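Side-chain contacts in BluB-like flavoprotein (Clostridium difficile 630, PDB 3EO8), which binds flavin mononucleotide and is probably an FMN-dependent oxidoreductase of the nitroreductase family: residues W46-I51 against E147-S152; E70-M75 against R85-V90; L105-V110 against T181-G186; Y117-I122 against E127-L132. All coordinates share one frame; numbering follows the deposited sequence.

Contact 1 (W46-I51 against E147-S152)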
# COMPACT_ATOMS: atom_id res chain seq x y z
N TRP A 46 -5.73 8.54 -5.69
CA TRP A 46 -6.75 7.51 -5.85
C TRP A 46 -8.03 8.08 -6.43
O TRP A 46 -8.35 9.24 -6.16
CB TRP A 46 -7.04 6.86 -4.50
CG TRP A 46 -7.19 7.82 -3.32
CD1 TRP A 46 -8.21 8.68 -3.07
CD2 TRP A 46 -6.32 7.89 -2.19
NE1 TRP A 46 -8.00 9.32 -1.86
CE2 TRP A 46 -6.85 8.84 -1.31
CE3 TRP A 46 -5.12 7.25 -1.86
CZ2 TRP A 46 -6.22 9.17 -0.09
CZ3 TRP A 46 -4.49 7.59 -0.68
CH2 TRP A 46 -5.05 8.52 0.20
N HIS A 47 -8.72 7.27 -7.23
CA HIS A 47 -10.06 7.60 -7.74
C HIS A 47 -10.82 6.29 -7.86
O HIS A 47 -10.37 5.35 -8.51
CB HIS A 47 -10.01 8.30 -9.12
CG HIS A 47 -11.33 8.89 -9.52
ND1 HIS A 47 -11.73 10.15 -9.13
CD2 HIS A 47 -12.36 8.36 -10.21
CE1 HIS A 47 -12.94 10.38 -9.60
NE2 HIS A 47 -13.35 9.31 -10.26
N PHE A 48 -11.99 6.22 -7.24
CA PHE A 48 -12.77 4.99 -7.22
C PHE A 48 -13.92 5.07 -8.22
O PHE A 48 -14.82 5.90 -8.06
CB PHE A 48 -13.34 4.75 -5.80
CG PHE A 48 -12.27 4.56 -4.77
CD1 PHE A 48 -11.58 5.65 -4.25
CD2 PHE A 48 -11.91 3.29 -4.35
CE1 PHE A 48 -10.55 5.47 -3.34
CE2 PHE A 48 -10.89 3.10 -3.44
CZ PHE A 48 -10.20 4.19 -2.93
N VAL A 49 -13.91 4.17 -9.21
CA VAL A 49 -14.97 4.09 -10.21
C VAL A 49 -15.88 2.94 -9.86
O VAL A 49 -15.47 1.79 -9.88
CB VAL A 49 -14.38 3.89 -11.63
CG1 VAL A 49 -15.50 3.82 -12.68
CG2 VAL A 49 -13.42 5.02 -11.95
N VAL A 50 -17.12 3.26 -9.51
CA VAL A 50 -18.04 2.25 -9.00
C VAL A 50 -18.99 1.75 -10.09
O VAL A 50 -19.75 2.52 -10.68
CB VAL A 50 -18.87 2.85 -7.87
CG1 VAL A 50 -19.84 1.80 -7.34
CG2 VAL A 50 -17.96 3.35 -6.76
N ILE A 51 -18.95 0.44 -10.36
CA ILE A 51 -19.73 -0.13 -11.44
C ILE A 51 -20.69 -1.17 -10.93
O ILE A 51 -20.29 -2.10 -10.24
CB ILE A 51 -18.81 -0.80 -12.49
CG1 ILE A 51 -17.89 0.23 -13.10
CG2 ILE A 51 -19.63 -1.45 -13.61
CD1 ILE A 51 -16.68 -0.38 -13.79
N GLU A 147 -7.24 -0.41 1.99
CA GLU A 147 -7.50 -1.08 3.28
C GLU A 147 -8.58 -0.38 4.10
O GLU A 147 -9.43 -1.06 4.64
CB GLU A 147 -6.20 -1.31 4.05
CG GLU A 147 -6.36 -2.09 5.36
CD GLU A 147 -6.68 -3.58 5.19
OE1 GLU A 147 -6.86 -4.05 4.05
OE2 GLU A 147 -6.74 -4.28 6.25
N ASN A 148 -8.60 0.95 4.13
CA ASN A 148 -9.65 1.70 4.80
C ASN A 148 -11.04 1.39 4.20
O ASN A 148 -12.02 1.22 4.92
CB ASN A 148 -9.36 3.21 4.71
CG ASN A 148 -8.41 3.73 5.79
OD1 ASN A 148 -7.73 2.97 6.46
ND2 ASN A 148 -8.36 5.06 5.93
N PHE A 149 -11.10 1.31 2.88
CA PHE A 149 -12.30 0.92 2.14
C PHE A 149 -12.71 -0.49 2.57
O PHE A 149 -13.87 -0.73 2.95
CB PHE A 149 -12.02 0.91 0.64
CG PHE A 149 -13.22 0.71 -0.24
CD1 PHE A 149 -13.84 -0.53 -0.34
CD2 PHE A 149 -13.69 1.75 -1.05
CE1 PHE A 149 -14.95 -0.72 -1.18
CE2 PHE A 149 -14.78 1.56 -1.88
CZ PHE A 149 -15.41 0.33 -1.93
N THR A 150 -11.77 -1.41 2.51
CA THR A 150 -11.98 -2.82 2.86
C THR A 150 -12.59 -3.02 4.25
O THR A 150 -13.58 -3.76 4.44
CB THR A 150 -10.64 -3.56 2.77
OG1 THR A 150 -10.21 -3.53 1.40
CG2 THR A 150 -10.74 -5.01 3.26
N LEU A 151 -12.00 -2.36 5.23
CA LEU A 151 -12.46 -2.49 6.59
C LEU A 151 -13.85 -1.88 6.75
O LEU A 151 -14.70 -2.39 7.49
CB LEU A 151 -11.44 -1.86 7.56
CG LEU A 151 -10.05 -2.51 7.59
CD1 LEU A 151 -9.20 -1.78 8.57
CD2 LEU A 151 -10.12 -4.06 7.94
N SER A 152 -14.08 -0.77 6.05
CA SER A 152 -15.36 -0.07 6.12
C SER A 152 -16.48 -0.90 5.52
O SER A 152 -17.58 -0.95 6.06
CB SER A 152 -15.24 1.29 5.43
OG SER A 152 -14.24 2.06 6.08
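The contact belongs to the alpha-beta core of the nitroreductase fold, where strand 47-51, outermost in the sheet of its own chain, faces the long helix 137-155 across two phenylalanines, F48 and F149. It is narrow: 80 Å² is buried in all, and F48 CE2 comes to 3.9 Å from F149 CD2. The CA atoms of these two residues lie 10.2 Å apart, a gap that two full side chains reaching toward each other can span. Their planes are nearly parallel, at 12°, yet the centroids are 5.7 Å apart and the rings barely overlap. The side chains run past one another in opposite directions, meeting through the CD2-CE2 flank of each ring, so this is van der Waals packing rather than a full stack. With CG anti to the backbone N in F149 (chi1 -172°) and anti to the carbonyl carbon in F48 (chi1 -63°), helix and strand each direct a ring into the gap so that these flanks meet.

Both residues are buried, and helix 24-35 packs against both rings, A34 on F48, and M30 and I31 on F149. One turn on, S152 OG donates to N148 O at 2.6 Å, and S152 N reaches the same oxygen from the opposite face of its carbonyl plane at 3.1 Å; S152 OG is also bonded to Q5 of the second subunit. F48, V49 and V50 pair in parallel with a strand of the second subunit, which carries the sheet across the interface. Helices packed on a central sheet that continues into the partner subunit are characteristic of the dimeric nitroreductase fold.

Contact 2 (E70-M75 against R85-V90)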
# COMPACT_ATOMS: atom_id res chain seq x y z
N GLU A 70 -3.81 -14.44 -25.41
CA GLU A 70 -2.60 -14.11 -26.15
C GLU A 70 -1.37 -14.65 -25.42
O GLU A 70 -0.44 -15.15 -26.06
CB GLU A 70 -2.46 -12.59 -26.32
CG GLU A 70 -3.59 -11.94 -27.08
CD GLU A 70 -3.49 -10.41 -27.05
OE1 GLU A 70 -2.47 -9.88 -26.52
OE2 GLU A 70 -4.43 -9.76 -27.59
N ILE A 71 -1.39 -14.55 -24.08
CA ILE A 71 -0.31 -15.11 -23.26
C ILE A 71 -0.33 -16.66 -23.30
O ILE A 71 0.70 -17.27 -23.54
CB ILE A 71 -0.36 -14.62 -21.80
CG1 ILE A 71 -0.20 -13.08 -21.75
CG2 ILE A 71 0.70 -15.29 -21.03
CD1 ILE A 71 -0.62 -12.42 -20.41
N LEU A 72 -1.51 -17.27 -23.13
CA LEU A 72 -1.65 -18.73 -23.11
C LEU A 72 -1.15 -19.44 -24.38
O LEU A 72 -0.51 -20.50 -24.31
CB LEU A 72 -3.12 -19.12 -22.82
CG LEU A 72 -3.56 -18.96 -21.37
CD1 LEU A 72 -5.06 -19.15 -21.23
CD2 LEU A 72 -2.81 -19.92 -20.43
N VAL A 73 -1.47 -18.90 -25.55
CA VAL A 73 -1.04 -19.53 -26.80
C VAL A 73 0.48 -19.54 -26.91
O VAL A 73 1.06 -20.42 -27.53
CB VAL A 73 -1.64 -18.88 -28.06
CG1 VAL A 73 -3.12 -19.18 -28.16
CG2 VAL A 73 -1.37 -17.38 -28.09
N GLU A 74 1.14 -18.57 -26.30
CA GLU A 74 2.61 -18.62 -26.26
C GLU A 74 3.14 -19.54 -25.13
O GLU A 74 4.17 -20.21 -25.29
CB GLU A 74 3.19 -17.23 -26.09
CG GLU A 74 2.74 -16.27 -27.17
CD GLU A 74 3.17 -16.64 -28.57
OE1 GLU A 74 4.22 -17.30 -28.74
OE2 GLU A 74 2.45 -16.23 -29.50
N MSE A 75 2.46 -19.56 -23.99
CA MSE A 75 2.87 -20.39 -22.86
C MSE A 75 2.78 -21.86 -23.24
O MSE A 75 3.64 -22.65 -22.84
CB MSE A 75 1.99 -20.17 -21.64
CG MSE A 75 2.25 -18.85 -20.87
SE MSE A 75 1.15 -18.72 -19.35
CE MSE A 75 2.24 -19.83 -18.14
N ARG A 85 -1.84 -24.24 -15.36
CA ARG A 85 -1.90 -23.60 -14.06
C ARG A 85 -2.43 -22.16 -14.19
O ARG A 85 -3.25 -21.70 -13.38
CB ARG A 85 -0.53 -23.68 -13.34
CG ARG A 85 -0.25 -25.08 -12.76
CD ARG A 85 1.04 -25.21 -11.87
NE ARG A 85 1.40 -26.64 -11.78
CZ ARG A 85 1.96 -27.26 -10.72
NH1 ARG A 85 2.27 -26.60 -9.59
NH2 ARG A 85 2.22 -28.56 -10.79
N PHE A 86 -2.03 -21.46 -15.24
CA PHE A 86 -2.53 -20.08 -15.47
C PHE A 86 -4.02 -20.03 -15.85
O PHE A 86 -4.75 -19.13 -15.41
CB PHE A 86 -1.68 -19.40 -16.54
CG PHE A 86 -1.92 -17.92 -16.69
CD1 PHE A 86 -1.87 -17.08 -15.61
CD2 PHE A 86 -2.14 -17.37 -17.95
CE1 PHE A 86 -2.03 -15.69 -15.78
CE2 PHE A 86 -2.30 -16.00 -18.11
CZ PHE A 86 -2.26 -15.17 -17.01
N ARG A 87 -4.49 -21.00 -16.64
CA ARG A 87 -5.93 -21.11 -16.92
C ARG A 87 -6.75 -21.21 -15.64
O ARG A 87 -7.79 -20.56 -15.49
CB ARG A 87 -6.18 -22.36 -17.80
CG ARG A 87 -5.67 -22.22 -19.21
CD ARG A 87 -5.87 -23.48 -20.12
NE ARG A 87 -5.48 -23.12 -21.47
CZ ARG A 87 -4.30 -23.37 -22.05
NH1 ARG A 87 -3.36 -24.12 -21.49
NH2 ARG A 87 -4.09 -22.91 -23.27
N LYS A 88 -6.31 -22.07 -14.73
CA LYS A 88 -7.06 -22.29 -13.49
C LYS A 88 -6.96 -21.04 -12.64
O LYS A 88 -7.94 -20.62 -12.02
CB LYS A 88 -6.50 -23.50 -12.71
CG LYS A 88 -7.33 -23.84 -11.43
CD LYS A 88 -6.83 -25.10 -10.68
N PHE A 89 -5.77 -20.45 -12.60
CA PHE A 89 -5.55 -19.25 -11.78
C PHE A 89 -6.48 -18.08 -12.17
O PHE A 89 -7.10 -17.44 -11.30
CB PHE A 89 -4.08 -18.80 -11.88
CG PHE A 89 -3.83 -17.49 -11.24
CD1 PHE A 89 -3.60 -17.39 -9.89
CD2 PHE A 89 -3.87 -16.32 -12.00
CE1 PHE A 89 -3.40 -16.15 -9.30
CE2 PHE A 89 -3.67 -15.09 -11.41
CZ PHE A 89 -3.44 -15.01 -10.05
N VAL A 90 -6.59 -17.81 -13.46
CA VAL A 90 -7.41 -16.68 -13.90
C VAL A 90 -8.90 -16.87 -13.56
O VAL A 90 -9.56 -15.91 -13.17
CB VAL A 90 -7.18 -16.36 -15.35
CG1 VAL A 90 -8.16 -15.29 -15.86
CG2 VAL A 90 -5.75 -15.93 -15.50
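L72 and F86 form the tight part of this contact: L72 CD2 sits in the plane of the F86 ring, at its edge, 3.6 Å from F86 CD2. Each of the two residues gives 84 Å² to the interface, out of 269 Å² in all. F86 is carried toward helix 54-75 by a chi1 of -170°, which places CG opposite the backbone N. The selenium of M75, a selenomethionine, approaches the same ring obliquely: SE lies 4.6 Å from the F86 centroid and 45° off the ring normal, a Met-aromatic contact. I71 CG2 adds a longer touch on F86 CE2, at 4.2 Å. From within its own helix, V90 CG2 covers one face of the ring, offset toward the rim.

The two segments belong to an antiparallel helical hairpin, with axes 158° apart in direction and 11.0 Å at closest approach; the side chain of F86 lies about 10 Å from a bound FMN.

The partly exposed side is built differently. R87, extended from CG to NE, crosses L72 at a slant, with R87 CG 3.7 Å from L72 CD1, and L72 CD2 stands over the centre of one face of the guanidinium, 4.1 Å above its plane. Stem and guanidinium face both lie against the leucine, while R87 NH2 makes a salt bridge to D76 and R87 NH1 a hydrogen bond to N84.

Contact 3 (L105-V110 against T181-G186)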
# COMPACT_ATOMS: atom_id res chain seq x y z
N LEU A 105 -13.27 -0.07 -9.74
CA LEU A 105 -11.97 0.07 -10.33
C LEU A 105 -11.29 1.17 -9.58
O LEU A 105 -11.83 2.30 -9.50
CB LEU A 105 -12.07 0.43 -11.81
CG LEU A 105 -12.89 -0.50 -12.69
CD1 LEU A 105 -12.89 0.05 -14.09
CD2 LEU A 105 -12.38 -1.90 -12.64
N VAL A 106 -10.14 0.85 -9.02
CA VAL A 106 -9.40 1.82 -8.24
C VAL A 106 -8.28 2.32 -9.11
O VAL A 106 -7.30 1.59 -9.39
CB VAL A 106 -8.86 1.25 -6.93
CG1 VAL A 106 -8.40 2.38 -6.11
CG2 VAL A 106 -9.98 0.48 -6.17
N PHE A 107 -8.45 3.56 -9.57
CA PHE A 107 -7.43 4.25 -10.37
C PHE A 107 -6.44 4.95 -9.44
O PHE A 107 -6.77 5.31 -8.32
CB PHE A 107 -8.05 5.27 -11.33
CG PHE A 107 -8.59 4.66 -12.59
CD1 PHE A 107 -9.77 3.93 -12.58
CD2 PHE A 107 -7.90 4.79 -13.79
CE1 PHE A 107 -10.28 3.37 -13.75
CE2 PHE A 107 -8.37 4.21 -14.95
CZ PHE A 107 -9.57 3.50 -14.95
N THR A 108 -5.23 5.14 -9.93
CA THR A 108 -4.17 5.73 -9.14
C THR A 108 -3.24 6.47 -10.12
O THR A 108 -3.46 6.47 -11.32
CB THR A 108 -3.43 4.65 -8.30
OG1 THR A 108 -2.54 5.28 -7.36
CG2 THR A 108 -2.65 3.66 -9.20
N LYS A 109 -2.26 7.17 -9.58
CA LYS A 109 -1.27 7.85 -10.37
C LYS A 109 0.11 7.78 -9.68
O LYS A 109 0.21 7.49 -8.47
CB LYS A 109 -1.68 9.30 -10.62
CG LYS A 109 -1.76 10.19 -9.38
CD LYS A 109 -1.99 11.66 -9.74
CE LYS A 109 -2.28 12.45 -8.45
NZ LYS A 109 -2.17 13.94 -8.56
N VAL A 110 1.16 8.00 -10.46
CA VAL A 110 2.52 7.88 -9.94
C VAL A 110 2.79 8.97 -8.92
O VAL A 110 2.35 10.11 -9.09
CB VAL A 110 3.59 7.94 -11.07
CG1 VAL A 110 4.98 8.06 -10.48
CG2 VAL A 110 3.49 6.74 -11.96
N THR A 181 -18.43 4.49 -21.13
CA THR A 181 -18.93 5.40 -20.11
C THR A 181 -18.54 6.87 -20.28
O THR A 181 -19.08 7.72 -19.60
CB THR A 181 -18.41 4.99 -18.70
OG1 THR A 181 -17.01 5.25 -18.60
CG2 THR A 181 -18.68 3.51 -18.38
N GLY A 182 -17.56 7.18 -21.12
CA GLY A 182 -17.03 8.52 -21.18
C GLY A 182 -16.05 8.90 -20.07
O GLY A 182 -15.58 10.03 -20.06
N PHE A 183 -15.73 7.99 -19.15
CA PHE A 183 -14.81 8.29 -18.07
C PHE A 183 -13.46 8.71 -18.63
O PHE A 183 -12.93 8.00 -19.46
CB PHE A 183 -14.63 7.06 -17.16
CG PHE A 183 -13.68 7.27 -16.03
CD1 PHE A 183 -14.06 7.99 -14.92
CD2 PHE A 183 -12.38 6.79 -16.09
CE1 PHE A 183 -13.18 8.20 -13.87
CE2 PHE A 183 -11.51 7.01 -15.04
CZ PHE A 183 -11.92 7.70 -13.94
N GLU A 184 -12.93 9.83 -18.15
CA GLU A 184 -11.63 10.35 -18.59
C GLU A 184 -10.59 10.14 -17.49
O GLU A 184 -10.62 10.84 -16.47
CB GLU A 184 -11.72 11.85 -18.93
N LYS A 185 -9.68 9.18 -17.68
CA LYS A 185 -8.72 8.82 -16.63
C LYS A 185 -7.63 9.87 -16.43
O LYS A 185 -6.97 9.88 -15.39
CB LYS A 185 -8.09 7.48 -16.93
CG LYS A 185 -7.17 7.44 -18.15
CD LYS A 185 -6.89 6.01 -18.63
CE LYS A 185 -6.10 6.02 -19.93
NZ LYS A 185 -6.10 4.68 -20.62
N GLY A 186 -7.41 10.73 -17.43
CA GLY A 186 -6.31 11.67 -17.41
C GLY A 186 -4.99 10.98 -17.18
O GLY A 186 -4.63 10.09 -17.94
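Where the loop between helix 170-181 and strand 189-197 folds over the central sheet, it lays F183 and K185 on F107 of strand 102-108. The main feature is an edge-to-face aromatic pair: the edge of F183 points at the face of F107, with centroids 5.2 Å apart and planes at 50°, an inclined rather than perpendicular T. F183 CE2 does the touching. It stands 3.9 Å above the F107 plane over the ring centre, with F107 CZ its nearest atom at 4.0 Å. F183 reaches there with CG anti to the backbone N (chi1 179°), its side chain sliding past that of F107 in the opposite direction.

K185 meets the same phenylalanine differently. Its CB lies 3.8 Å from F107 CE2, neither squarely over the face nor at the edge. CG is set between the backbone N and the carbonyl carbon, and from there the extended chain leads away from F107 to a salt bridge between K185 NZ and E174.

Ahead of F183, the loop leaves the helix through G182, which has positive phi. There T181 OG1 accepts a hydrogen bond from F183 N at 3.1 Å, with an N-H...O angle of 159°, forming an ST turn. L177 of helix 170-181 packs on both rings, and T216 of the second subunit touches F183. With no hydrogen bond between the segments, the contact probably rests on dispersion and the weak electrostatics of an edge-to-face pair, and the K185 charge is paired with E174.

Contact 4 (Y117-I122 against E127-L132)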
# COMPACT_ATOMS: atom_id res chain seq x y z
N TYR A 117 13.28 14.29 -6.90
CA TYR A 117 13.66 15.54 -7.55
C TYR A 117 15.05 16.04 -7.13
O TYR A 117 15.77 16.66 -7.90
CB TYR A 117 12.57 16.59 -7.33
CG TYR A 117 11.28 16.19 -8.02
CD1 TYR A 117 11.19 16.19 -9.41
CD2 TYR A 117 10.16 15.80 -7.29
CE1 TYR A 117 10.00 15.81 -10.05
CE2 TYR A 117 8.98 15.42 -7.92
CZ TYR A 117 8.91 15.42 -9.30
OH TYR A 117 7.74 15.06 -9.92
N GLU A 118 15.42 15.75 -5.89
CA GLU A 118 16.74 16.08 -5.37
C GLU A 118 17.83 15.34 -6.15
O GLU A 118 18.81 15.93 -6.57
CB GLU A 118 16.79 15.77 -3.88
CG GLU A 118 15.81 16.64 -3.04
CD GLU A 118 14.39 16.10 -2.89
OE1 GLU A 118 14.07 15.02 -3.42
OE2 GLU A 118 13.59 16.76 -2.17
N LEU A 119 17.64 14.03 -6.37
CA LEU A 119 18.60 13.24 -7.12
C LEU A 119 18.63 13.60 -8.60
O LEU A 119 19.70 13.66 -9.18
CB LEU A 119 18.34 11.75 -6.92
CG LEU A 119 18.72 11.22 -5.54
CD1 LEU A 119 18.20 9.80 -5.39
CD2 LEU A 119 20.22 11.27 -5.34
N GLU A 120 17.46 13.86 -9.19
CA GLU A 120 17.37 14.37 -10.57
C GLU A 120 18.10 15.68 -10.74
O GLU A 120 18.75 15.91 -11.76
CB GLU A 120 15.91 14.64 -10.97
CG GLU A 120 15.00 13.45 -10.96
CD GLU A 120 14.50 13.10 -12.33
OE1 GLU A 120 13.85 13.99 -12.96
OE2 GLU A 120 14.73 11.93 -12.75
N LEU A 121 18.01 16.55 -9.74
CA LEU A 121 18.61 17.86 -9.84
C LEU A 121 20.11 17.74 -10.07
O LEU A 121 20.68 18.54 -10.78
CB LEU A 121 18.38 18.68 -8.55
CG LEU A 121 18.88 20.13 -8.57
CD1 LEU A 121 18.16 20.94 -9.64
CD2 LEU A 121 18.73 20.76 -7.19
N ILE A 122 20.71 16.74 -9.44
CA ILE A 122 22.17 16.53 -9.44
C ILE A 122 22.59 15.44 -10.42
O ILE A 122 23.72 14.97 -10.37
CB ILE A 122 22.73 16.22 -8.00
CG1 ILE A 122 22.14 14.94 -7.39
CG2 ILE A 122 22.42 17.36 -7.05
CD1 ILE A 122 22.82 14.54 -6.09
N GLU A 127 19.75 4.37 -12.14
CA GLU A 127 19.72 3.17 -11.28
C GLU A 127 19.61 3.52 -9.79
O GLU A 127 18.99 2.78 -9.03
CB GLU A 127 20.96 2.29 -11.50
CG GLU A 127 21.36 2.10 -12.95
CD GLU A 127 22.35 3.17 -13.43
OE1 GLU A 127 23.57 3.02 -13.16
OE2 GLU A 127 21.88 4.14 -14.08
N THR A 128 20.18 4.65 -9.37
CA THR A 128 20.03 5.13 -8.00
C THR A 128 18.61 5.63 -7.73
O THR A 128 17.99 5.28 -6.72
CB THR A 128 21.08 6.24 -7.70
OG1 THR A 128 22.38 5.69 -7.89
CG2 THR A 128 20.97 6.73 -6.29
N ILE A 129 18.08 6.42 -8.66
CA ILE A 129 16.74 6.96 -8.48
C ILE A 129 15.70 5.82 -8.47
O ILE A 129 14.70 5.84 -7.71
CB ILE A 129 16.40 8.02 -9.55
CG1 ILE A 129 17.40 9.19 -9.48
CG2 ILE A 129 14.98 8.56 -9.32
CD1 ILE A 129 17.28 10.18 -10.63
N ASP A 130 15.93 4.82 -9.31
CA ASP A 130 15.02 3.67 -9.39
C ASP A 130 14.82 2.98 -8.04
O ASP A 130 13.74 2.44 -7.76
CB ASP A 130 15.52 2.63 -10.39
CG ASP A 130 15.31 3.05 -11.83
OD1 ASP A 130 14.52 4.00 -12.09
OD2 ASP A 130 15.97 2.42 -12.69
N LYS A 131 15.87 3.00 -7.21
CA LYS A 131 15.81 2.35 -5.89
C LYS A 131 14.73 2.93 -4.99
O LYS A 131 14.19 2.21 -4.15
CB LYS A 131 17.15 2.42 -5.19
CG LYS A 131 18.26 1.68 -5.98
CD LYS A 131 19.60 1.70 -5.29
CE LYS A 131 20.64 0.97 -6.15
NZ LYS A 131 22.01 1.08 -5.54
N LEU A 132 14.37 4.21 -5.16
CA LEU A 132 13.26 4.77 -4.38
C LEU A 132 11.95 4.03 -4.66
O LEU A 132 11.07 3.95 -3.79
CB LEU A 132 13.09 6.28 -4.64
CG LEU A 132 14.35 7.13 -4.37
CD1 LEU A 132 14.22 8.55 -4.92
CD2 LEU A 132 14.66 7.12 -2.85
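L119 and I129 face each other with their inner carbons rather than their ends: L119 CB lies 3.7 Å from I129 CG1. The CA atoms of this pair are also the nearest across the two helices, at 6.7 Å. From there the branches diverge. L119 CD1 reaches on to L132 CD1 at 4.2 Å, the two leucines inclined to one another, and it meets T128 CG2 at a similar 4.2 Å. I129 CD1 extends the other way, to E120, whose chain crosses it at about a right angle. E120 CG already lies 4.0 Å from I129 CD1; the bend at chi2 (-115°) turns the carboxylate so that OE2 comes to 3.7 Å from the same methyl. Here the exposed glutamate lies across an apolar group, with no hydrogen bond between the segments.

L119, I129 and L132 are buried and supply most of the 215 Å² interface. A124 packs on L119 and P113 on L132, while L132 also touches Y168 of the second subunit. The short helices are almost exactly antiparallel, at 177°, with axes 10.1 Å apart, a compact helical hairpin that follows strand 102-108 and leads into helix 137-155.

Contacts 1 and 3 are joined directly: strands 47-51 and 102-108 are neighbours in the sheet, V49 N lies 2.8 Å from L105 O, and V49 CG2 packs 3.7 Å from F183 CZ. Contact 2 stands apart, its centre 29 Å from that of contact 1. Contact 4 is farther out, 37 Å from contact 2 between centres, although its nearest atoms come within about 7 Å of contact 3. Across the dimer the two hairpins meet, with E118 touching F86 of the second subunit. A bound FMN lies about 12, 10 and 11 Å from the side chains of F149, F86 and L132 in contacts 1, 2 and 4, not necessarily the same molecule each time.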